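Local coordinates for adenylyl-sulfate kinase 1, chloroplastic (Arabidopsis thaliana, PDB 3UIE), which catalyses the ATP-dependent 3'-phosphorylation of adenosine 5'-phosphosulfate to 3'-phosphoadenylyl sulfate, the activated sulfate of plants, and works as a disulfide-linked homodimer, at the interface of chains A and B. Residues are numbered along the deposited sequence; one frame, centred on the assembly and turned at random. Chains: chain A/B, Adenylyl-sulfate kinase 1, chloroplastic.

Three patches follow one another along the two-fold symmetric interface of the homodimer. Between the centres of their C-alpha atoms, contact 1 lies about 10 Å from contact 2, contact 2 about 12 Å from contact 3, and contacts 1 and 3 about 21 Å apart. Helix 76-95 runs through all three: A:Val89 and B:Val89 belong to contacts 1 and 2, while A:Phe93 and A:Tyr57 join contacts 2 and 3. Contact 1, its centre about 14 Å from the probable active-site A:Ser106, combines a charged network with apolar packing; contact 2 is apolar; contact 3 adds the partner's N-terminal segment, whose B:Cys10 can form the interchain disulfide with A:Cys43.

Contact 1: the interface of chains A and B. Residues chain A 68, 81, 84-85, 88-89; chain B 67-68, 71, 85, 89.
A:Arg84 leaves helix 76-95 with CG anti to the backbone N (chi1 -177°) and bends at chi3, whereas A:Arg85 turns CG beside its own N and runs extended to NE, so the two guanidinium groups flank the A:Glu81 carboxylate. In this APS kinase homodimer, A:Arg84 grips the main-chain O of B:Leu68 end-on with NH1 and NH2. The bond from A:Arg84 NH2 to B:Leu68 O, 2.9 Å, lies in the carbonyl plane; NH1 comes from above it. A:Glu81 fixes the guanidinium side-on, its OE1 taking A:Arg84 NE at 2.8 Å from above the carboxylate plane, and its OE2 accepts from A:Arg84 NH2 and A:Arg85 NE. An alanine in place of A:Arg84 would remove both bonds to B:Leu68 O and the looser salt bridge to B:Asp71, and would probably leave the A:Glu81 carboxylate less firmly fixed. A:Arg85 and B:Arg85 cross at about a right angle, each NE over the other's guanidinium, NH2 to NH2 3.2 Å; B:Asp71, gripped end-on by B:Arg85 NH1 and NH2 at its syn lone pairs, and A:Glu81 are likely to offset the like charges. A water joins A:Glu81 OE2, A:Arg85 NH2 and B:Asp71 OD2. On the apolar side, B:Leu68 CD1 packs on A:Arg85 CB (3.6 Å), and the CG2 methyls of A:Val89 and B:Val89 meet at 3.8 Å.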
loop_
_atom_site.group_PDB
_atom_site.type_symbol
_atom_site.label_atom_id
_atom_site.label_comp_id
_atom_site.label_asym_id
_atom_site.label_seq_id
_atom_site.Cartn_x
_atom_site.Cartn_y
_atom_site.Cartn_z
ATOM N N LEU A 68 6.880 6.818 0.407
ATOM C CA LEU A 68 6.652 6.379 -0.968
ATOM C C LEU A 68 6.821 7.529 -1.954
ATOM O O LEU A 68 7.428 7.370 -3.011
ATOM C CB LEU A 68 5.226 5.825 -1.115
ATOM C CG LEU A 68 4.795 5.361 -2.512
ATOM C CD1 LEU A 68 5.714 4.237 -3.004
ATOM C CD2 LEU A 68 3.336 4.894 -2.509
ATOM N N GLU A 81 0.938 12.665 -10.174
ATOM C CA GLU A 81 1.622 11.414 -9.849
ATOM C C GLU A 81 1.396 11.028 -8.385
ATOM O O GLU A 81 1.192 9.859 -8.067
ATOM C CB GLU A 81 3.124 11.523 -10.148
ATOM C CG GLU A 81 3.916 10.263 -9.830
ATOM C CD GLU A 81 3.535 9.076 -10.698
ATOM O OE1 GLU A 81 2.668 9.202 -11.597
ATOM O OE2 GLU A 81 4.122 8.001 -10.470
ATOM N N ARG A 84 -2.076 9.711 -8.284
ATOM C CA ARG A 84 -2.112 8.440 -8.986
ATOM C C ARG A 84 -1.576 7.313 -8.106
ATOM O O ARG A 84 -2.209 6.267 -7.981
ATOM C CB ARG A 84 -1.293 8.499 -10.275
ATOM C CG ARG A 84 -1.369 7.213 -11.074
ATOM C CD ARG A 84 -0.325 7.150 -12.179
ATOM N NE ARG A 84 1.027 6.886 -11.684
ATOM C CZ ARG A 84 1.515 5.674 -11.417
ATOM N NH1 ARG A 84 0.758 4.591 -11.574
ATOM N NH2 ARG A 84 2.765 5.542 -10.985
ATOM N N ARG A 85 -0.405 7.518 -7.511
ATOM C CA ARG A 85 0.202 6.467 -6.689
ATOM C C ARG A 85 -0.656 6.183 -5.466
ATOM O O ARG A 85 -0.848 5.027 -5.095
ATOM C CB ARG A 85 1.615 6.844 -6.239
ATOM C CG ARG A 85 2.642 6.920 -7.354
ATOM C CD ARG A 85 4.013 7.245 -6.753
ATOM N NE ARG A 85 4.993 7.640 -7.757
ATOM C CZ ARG A 85 6.190 8.134 -7.463
ATOM N NH1 ARG A 85 6.553 8.292 -6.193
ATOM N NH2 ARG A 85 7.021 8.479 -8.437
ATOM N N GLU A 88 -3.525 3.991 -6.420
ATOM C CA GLU A 88 -3.109 2.603 -6.617
ATOM C C GLU A 88 -2.866 1.892 -5.286
ATOM O O GLU A 88 -3.227 0.726 -5.112
ATOM C CB GLU A 88 -1.871 2.527 -7.519
ATOM C CG GLU A 88 -2.153 2.920 -8.999
ATOM C CD GLU A 88 -2.785 1.800 -9.840
ATOM O OE1 GLU A 88 -3.276 0.778 -9.295
ATOM O OE2 GLU A 88 -2.791 1.942 -11.081
ATOM N N VAL A 89 -2.259 2.590 -4.342
ATOM C CA VAL A 89 -2.025 1.974 -3.035
ATOM C C VAL A 89 -3.338 1.760 -2.285
ATOM O O VAL A 89 -3.551 0.719 -1.662
ATOM C CB VAL A 89 -1.049 2.796 -2.203
ATOM C CG1 VAL A 89 -0.954 2.224 -0.780
ATOM C CG2 VAL A 89 0.332 2.780 -2.883
ATOM N N GLY B 67 0.026 -1.845 -12.116
ATOM C CA GLY B 67 -0.739 -0.799 -11.455
ATOM C C GLY B 67 0.128 0.349 -10.965
ATOM O O GLY B 67 0.482 1.254 -11.728
ATOM N N LEU B 68 0.452 0.325 -9.679
ATOM C CA LEU B 68 1.290 1.359 -9.075
ATOM C C LEU B 68 2.551 1.602 -9.898
ATOM O O LEU B 68 2.952 2.743 -10.115
ATOM C CB LEU B 68 1.713 0.935 -7.660
ATOM C CG LEU B 68 2.642 1.885 -6.892
ATOM C CD1 LEU B 68 1.974 3.253 -6.719
ATOM C CD2 LEU B 68 3.020 1.298 -5.529
ATOM N N ASP B 71 4.515 2.495 -14.679
ATOM C CA ASP B 71 5.385 3.444 -15.372
ATOM C C ASP B 71 6.853 3.011 -15.405
ATOM O O ASP B 71 7.689 3.688 -16.004
ATOM C CB ASP B 71 5.279 4.824 -14.728
ATOM C CG ASP B 71 5.655 4.804 -13.265
ATOM O OD1 ASP B 71 5.421 3.766 -12.617
ATOM O OD2 ASP B 71 6.199 5.813 -12.770
ATOM N N ARG B 85 9.658 1.498 -4.191
ATOM C CA ARG B 85 8.231 1.749 -3.975
ATOM C C ARG B 85 7.578 0.561 -3.287
ATOM O O ARG B 85 6.762 0.735 -2.384
ATOM C CB ARG B 85 7.501 2.037 -5.288
ATOM C CG ARG B 85 7.888 3.340 -5.963
ATOM C CD ARG B 85 7.040 3.525 -7.226
ATOM N NE ARG B 85 7.545 4.576 -8.099
ATOM C CZ ARG B 85 7.085 4.800 -9.325
ATOM N NH1 ARG B 85 6.108 4.044 -9.818
ATOM N NH2 ARG B 85 7.605 5.772 -10.060
ATOM N N VAL B 89 5.503 0.571 0.239
ATOM C CA VAL B 89 4.131 0.078 0.372
ATOM C C VAL B 89 4.052 -1.065 1.382
ATOM O O VAL B 89 3.129 -1.130 2.196
ATOM C CB VAL B 89 3.563 -0.346 -0.977
ATOM C CG1 VAL B 89 2.194 -1.016 -0.787
ATOM C CG2 VAL B 89 3.436 0.892 -1.883
HETATM O O HOH W 1 6.755 8.631 -11.345
#

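Contact 2: the interface of chains A and B. Residues chain A 57, 59, 89, 92-93; chain B 57, 59, 89, 92-93.
At the apolar centre of this helix-to-helix dimer contact, the rings of A:Phe93 and B:Phe93 stack almost parallel, their planes 5° apart and their centroids separated by 4.0 Å. The side chains come from opposite helices 76-95 and reach toward each other tip to tip, so that each CZ lies over the centre of the other ring and the two CE2 atoms stand 3.8 Å apart. A chi2 of -88° sets each ring for this face-to-face meeting. The leucines flank the stack: A:Leu92 CB touches B:Phe93 CZ at 3.9 Å, and B:Leu92 repeats the contact on A:Phe93. With CG beside the backbone N, A:Leu92 crosses B:Leu59 of strand 56-60 at about a right angle, its CD1 methyl 4.1 Å from B:Leu59 CD2. The valine pair of the preceding helical turn continues the apolar seam. No hydrogen bond crosses this patch. Toward the rim, B:Tyr57 turns CG anti to its N (chi1 -167°) and presents a ring face to the main chain of A:Leu92. The carbonyl O of A:Leu92 lies 3.7 Å above that ring, displaced toward its rim near CZ, while the phenol OH of B:Tyr57 is 3.8 Å from A:Leu92 CD2.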
loop_
_atom_site.group_PDB
_atom_site.type_symbol
_atom_site.label_atom_id
_atom_site.label_comp_id
_atom_site.label_asym_id
_atom_site.label_seq_id
_atom_site.Cartn_x
_atom_site.Cartn_y
_atom_site.Cartn_z
ATOM N N TYR A 57 -7.099 2.089 7.597
ATOM C CA TYR A 57 -5.731 2.590 7.521
ATOM C C TYR A 57 -5.743 3.906 6.749
ATOM O O TYR A 57 -6.318 3.975 5.673
ATOM C CB TYR A 57 -4.802 1.585 6.846
ATOM C CG TYR A 57 -3.369 1.996 7.070
ATOM C CD1 TYR A 57 -2.769 1.832 8.318
ATOM C CD2 TYR A 57 -2.639 2.603 6.059
ATOM C CE1 TYR A 57 -1.455 2.245 8.537
ATOM C CE2 TYR A 57 -1.343 3.023 6.267
ATOM C CZ TYR A 57 -0.754 2.835 7.501
ATOM O OH TYR A 57 0.537 3.257 7.696
ATOM N N LEU A 59 -4.072 6.828 4.555
ATOM C CA LEU A 59 -3.009 7.311 3.689
ATOM C C LEU A 59 -3.100 8.828 3.617
ATOM O O LEU A 59 -3.889 9.372 2.849
ATOM C CB LEU A 59 -3.155 6.730 2.277
ATOM C CG LEU A 59 -3.120 5.210 2.157
ATOM C CD1 LEU A 59 -3.331 4.773 0.701
ATOM C CD2 LEU A 59 -1.799 4.674 2.718
ATOM N N VAL A 89 -2.259 2.590 -4.342
ATOM C CA VAL A 89 -2.025 1.974 -3.035
ATOM C C VAL A 89 -3.338 1.760 -2.285
ATOM O O VAL A 89 -3.551 0.719 -1.662
ATOM C CB VAL A 89 -1.049 2.796 -2.203
ATOM C CG1 VAL A 89 -0.954 2.224 -0.780
ATOM C CG2 VAL A 89 0.332 2.780 -2.883
ATOM N N LEU A 92 -4.912 -1.335 -3.418
ATOM C CA LEU A 92 -4.311 -2.523 -2.806
ATOM C C LEU A 92 -4.860 -2.743 -1.389
ATOM O O LEU A 92 -5.178 -3.877 -1.003
ATOM C CB LEU A 92 -2.782 -2.406 -2.770
ATOM C CG LEU A 92 -2.088 -2.252 -4.124
ATOM C CD1 LEU A 92 -0.603 -1.947 -3.935
ATOM C CD2 LEU A 92 -2.279 -3.503 -4.985
ATOM N N PHE A 93 -4.982 -1.669 -0.616
ATOM C CA PHE A 93 -5.555 -1.802 0.722
ATOM C C PHE A 93 -7.003 -2.281 0.702
ATOM O O PHE A 93 -7.410 -3.108 1.528
ATOM C CB PHE A 93 -5.446 -0.497 1.514
ATOM C CG PHE A 93 -4.135 -0.351 2.242
ATOM C CD1 PHE A 93 -3.980 -0.852 3.523
ATOM C CD2 PHE A 93 -3.057 0.267 1.639
ATOM C CE1 PHE A 93 -2.775 -0.725 4.199
ATOM C CE2 PHE A 93 -1.844 0.405 2.315
ATOM C CZ PHE A 93 -1.710 -0.092 3.598
ATOM N N TYR B 57 -1.169 -10.145 2.860
ATOM C CA TYR B 57 -1.437 -9.574 1.544
ATOM C C TYR B 57 -0.159 -9.657 0.716
ATOM O O TYR B 57 0.896 -9.258 1.183
ATOM C CB TYR B 57 -1.914 -8.128 1.647
ATOM C CG TYR B 57 -2.473 -7.688 0.318
ATOM C CD1 TYR B 57 -3.714 -8.148 -0.118
ATOM C CD2 TYR B 57 -1.738 -6.867 -0.524
ATOM C CE1 TYR B 57 -4.217 -7.772 -1.364
ATOM C CE2 TYR B 57 -2.221 -6.495 -1.760
ATOM C CZ TYR B 57 -3.461 -6.941 -2.172
ATOM O OH TYR B 57 -3.931 -6.564 -3.404
ATOM N N LEU B 59 2.280 -8.574 -2.289
ATOM C CA LEU B 59 2.698 -7.614 -3.296
ATOM C C LEU B 59 3.622 -8.319 -4.277
ATOM O O LEU B 59 4.813 -8.472 -4.018
ATOM C CB LEU B 59 3.450 -6.443 -2.650
ATOM C CG LEU B 59 2.686 -5.634 -1.607
ATOM C CD1 LEU B 59 3.575 -4.535 -1.009
ATOM C CD2 LEU B 59 1.415 -5.048 -2.232
ATOM N N VAL B 89 5.503 0.571 0.239
ATOM C CA VAL B 89 4.131 0.078 0.372
ATOM C C VAL B 89 4.052 -1.065 1.382
ATOM O O VAL B 89 3.129 -1.130 2.196
ATOM C CB VAL B 89 3.563 -0.346 -0.977
ATOM C CG1 VAL B 89 2.194 -1.016 -0.787
ATOM C CG2 VAL B 89 3.436 0.892 -1.883
ATOM N N LEU B 92 3.846 0.297 4.765
ATOM C CA LEU B 92 2.496 0.755 5.101
ATOM C C LEU B 92 1.604 -0.429 5.506
ATOM O O LEU B 92 0.846 -0.344 6.482
ATOM C CB LEU B 92 1.868 1.514 3.927
ATOM C CG LEU B 92 2.614 2.765 3.459
ATOM C CD1 LEU B 92 1.999 3.306 2.170
ATOM C CD2 LEU B 92 2.623 3.839 4.549
ATOM N N PHE B 93 1.696 -1.532 4.770
ATOM C CA PHE B 93 0.920 -2.713 5.140
ATOM C C PHE B 93 1.303 -3.273 6.506
ATOM O O PHE B 93 0.439 -3.685 7.289
ATOM C CB PHE B 93 1.024 -3.811 4.078
ATOM C CG PHE B 93 0.014 -3.665 2.970
ATOM C CD1 PHE B 93 -1.242 -4.236 3.081
ATOM C CD2 PHE B 93 0.312 -2.941 1.832
ATOM C CE1 PHE B 93 -2.180 -4.102 2.067
ATOM C CE2 PHE B 93 -0.623 -2.809 0.805
ATOM C CZ PHE B 93 -1.869 -3.394 0.928
#

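Contact 3: the interface of chains A and B. Residues chain A 46, 50, 54-57, 93; chain B 12, 17, 20-21, 96.
The water between A:Asn46, A:Cys56 and B:Arg17 is gripped through hydrogen bonds with at least three groups: 2.7 Å to the main-chain O of A:Cys56, 2.8 Å to the amide OD1 of A:Asn46, and 3.1 Å to NH1 of B:Arg17. The third makes the water a bridge between chains that share no direct hydrogen bond here; it is fairly straight at 158° at the hydrogen, with the water at the edge of the guanidinium and in its plane. B:Arg17 bends at chi3 (-73°), which lays one guanidinium face toward A:Tyr57, CE1 standing 3.9 Å above its plane and displaced toward the rim. The aliphatic part of the same arginine crosses A:Leu55 at about a right angle, CG meeting the CD1 methyl at 3.6 Å. The other branch of A:Leu55, CD2, reaches B:Leu21 CD1 at 3.7 Å, so the leucine wedges between two side chains of helix 14-21. B:Val12 bridges A:Asn46 and A:Tyr50 with separate methyls, CG2 and CG1, and B:Leu20 meets A:Tyr50 tip to tip. B:Ala96 CB touches A:Tyr57 CD1 at 3.6 Å. Thus the N-terminal segment and helix 14-21 of chain B pack against helix 38-51, the loop at A:Lys54 and A:Leu55, and the start of strand 56-60 in chain A, with B:Ala96 just past its own helix 76-95.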
loop_
_atom_site.group_PDB
_atom_site.type_symbol
_atom_site.label_atom_id
_atom_site.label_comp_id
_atom_site.label_asym_id
_atom_site.label_seq_id
_atom_site.Cartn_x
_atom_site.Cartn_y
_atom_site.Cartn_z
ATOM N N ASN A 46 -11.378 6.976 11.758
ATOM C CA ASN A 46 -10.582 5.807 12.113
ATOM C C ASN A 46 -10.863 5.413 13.560
ATOM O O ASN A 46 -11.067 4.244 13.866
ATOM C CB ASN A 46 -9.110 6.155 11.930
ATOM C CG ASN A 46 -8.181 4.949 12.065
ATOM O OD1 ASN A 46 -8.617 3.807 12.106
ATOM N ND2 ASN A 46 -6.896 5.220 12.125
ATOM N N TYR A 50 -12.570 1.886 14.471
ATOM C CA TYR A 50 -11.772 0.974 15.296
ATOM C C TYR A 50 -12.584 0.534 16.508
ATOM O O TYR A 50 -12.568 -0.627 16.870
ATOM C CB TYR A 50 -10.469 1.623 15.756
ATOM C CG TYR A 50 -9.670 0.651 16.594
ATOM C CD1 TYR A 50 -8.835 -0.273 15.991
ATOM C CD2 TYR A 50 -9.819 0.611 17.980
ATOM C CE1 TYR A 50 -8.117 -1.202 16.750
ATOM C CE2 TYR A 50 -9.122 -0.308 18.741
ATOM C CZ TYR A 50 -8.273 -1.205 18.120
ATOM O OH TYR A 50 -7.584 -2.125 18.867
ATOM N N LYS A 54 -13.678 -2.397 13.390
ATOM C CA LYS A 54 -13.351 -2.413 11.961
ATOM C C LYS A 54 -11.920 -1.911 11.732
ATOM O O LYS A 54 -11.458 -0.993 12.411
ATOM C CB LYS A 54 -14.352 -1.574 11.170
ATOM C CG LYS A 54 -15.813 -1.898 11.506
ATOM C CD LYS A 54 -16.151 -3.338 11.146
ATOM C CE LYS A 54 -17.381 -3.827 11.883
ATOM N NZ LYS A 54 -17.659 -5.267 11.605
ATOM N N LEU A 55 -11.239 -2.495 10.755
ATOM C CA LEU A 55 -9.844 -2.165 10.494
ATOM C C LEU A 55 -9.732 -1.154 9.372
ATOM O O LEU A 55 -10.142 -1.430 8.234
ATOM C CB LEU A 55 -9.060 -3.426 10.129
ATOM C CG LEU A 55 -7.567 -3.250 9.854
ATOM C CD1 LEU A 55 -6.871 -2.631 11.054
ATOM C CD2 LEU A 55 -6.936 -4.603 9.494
ATOM N N CYS A 56 -9.187 0.017 9.701
ATOM C CA CYS A 56 -8.985 1.113 8.750
ATOM C C CYS A 56 -7.507 1.437 8.671
ATOM O O CYS A 56 -6.753 1.126 9.582
ATOM C CB CYS A 56 -9.699 2.387 9.210
ATOM S SG CYS A 56 -11.454 2.235 9.361
ATOM N N TYR A 57 -7.099 2.089 7.597
ATOM C CA TYR A 57 -5.731 2.590 7.521
ATOM C C TYR A 57 -5.743 3.906 6.749
ATOM O O TYR A 57 -6.318 3.975 5.673
ATOM C CB TYR A 57 -4.802 1.585 6.846
ATOM C CG TYR A 57 -3.369 1.996 7.070
ATOM C CD1 TYR A 57 -2.769 1.832 8.318
ATOM C CD2 TYR A 57 -2.639 2.603 6.059
ATOM C CE1 TYR A 57 -1.455 2.245 8.537
ATOM C CE2 TYR A 57 -1.343 3.023 6.267
ATOM C CZ TYR A 57 -0.754 2.835 7.501
ATOM O OH TYR A 57 0.537 3.257 7.696
ATOM N N PHE A 93 -4.982 -1.669 -0.616
ATOM C CA PHE A 93 -5.555 -1.802 0.722
ATOM C C PHE A 93 -7.003 -2.281 0.702
ATOM O O PHE A 93 -7.410 -3.108 1.528
ATOM C CB PHE A 93 -5.446 -0.497 1.514
ATOM C CG PHE A 93 -4.135 -0.351 2.242
ATOM C CD1 PHE A 93 -3.980 -0.852 3.523
ATOM C CD2 PHE A 93 -3.057 0.267 1.639
ATOM C CE1 PHE A 93 -2.775 -0.725 4.199
ATOM C CE2 PHE A 93 -1.844 0.405 2.315
ATOM C CZ PHE A 93 -1.710 -0.092 3.598
ATOM N N VAL B 12 -5.324 5.986 16.855
ATOM C CA VAL B 12 -5.232 4.538 16.618
ATOM C C VAL B 12 -3.824 4.143 16.189
ATOM O O VAL B 12 -3.361 4.546 15.122
ATOM C CB VAL B 12 -6.239 4.086 15.549
ATOM C CG1 VAL B 12 -6.168 2.581 15.345
ATOM C CG2 VAL B 12 -7.638 4.492 15.960
ATOM N N ARG B 17 -4.148 -1.912 16.018
ATOM C CA ARG B 17 -4.524 -2.735 14.874
ATOM C C ARG B 17 -4.057 -4.185 15.087
ATOM O O ARG B 17 -4.740 -5.137 14.707
ATOM C CB ARG B 17 -3.949 -2.152 13.577
ATOM C CG ARG B 17 -4.594 -0.808 13.177
ATOM C CD ARG B 17 -4.013 -0.253 11.874
ATOM N NE ARG B 17 -2.653 0.274 12.019
ATOM C CZ ARG B 17 -2.393 1.531 12.371
ATOM N NH1 ARG B 17 -3.405 2.350 12.620
ATOM N NH2 ARG B 17 -1.137 1.971 12.486
ATOM N N LEU B 20 -6.427 -5.925 17.402
ATOM C CA LEU B 20 -7.639 -6.288 16.680
ATOM C C LEU B 20 -7.451 -7.581 15.862
ATOM O O LEU B 20 -8.314 -8.461 15.879
ATOM C CB LEU B 20 -8.069 -5.132 15.775
ATOM C CG LEU B 20 -9.372 -5.253 15.002
ATOM C CD1 LEU B 20 -10.512 -5.587 15.960
ATOM C CD2 LEU B 20 -9.653 -3.948 14.286
ATOM N N LEU B 21 -6.328 -7.684 15.152
ATOM C CA LEU B 21 -6.062 -8.816 14.258
ATOM C C LEU B 21 -5.437 -10.012 14.960
ATOM O O LEU B 21 -5.348 -11.086 14.371
ATOM C CB LEU B 21 -5.118 -8.402 13.121
ATOM C CG LEU B 21 -5.650 -7.322 12.180
ATOM C CD1 LEU B 21 -4.552 -6.854 11.249
ATOM C CD2 LEU B 21 -6.814 -7.875 11.398
ATOM N N ALA B 96 -0.173 -1.260 9.108
ATOM C CA ALA B 96 -1.602 -1.559 9.223
ATOM C C ALA B 96 -1.852 -2.852 9.987
ATOM O O ALA B 96 -3.008 -3.216 10.218
ATOM C CB ALA B 96 -2.222 -1.651 7.848
HETATM O O HOH W 2 -6.442 2.088 12.101
#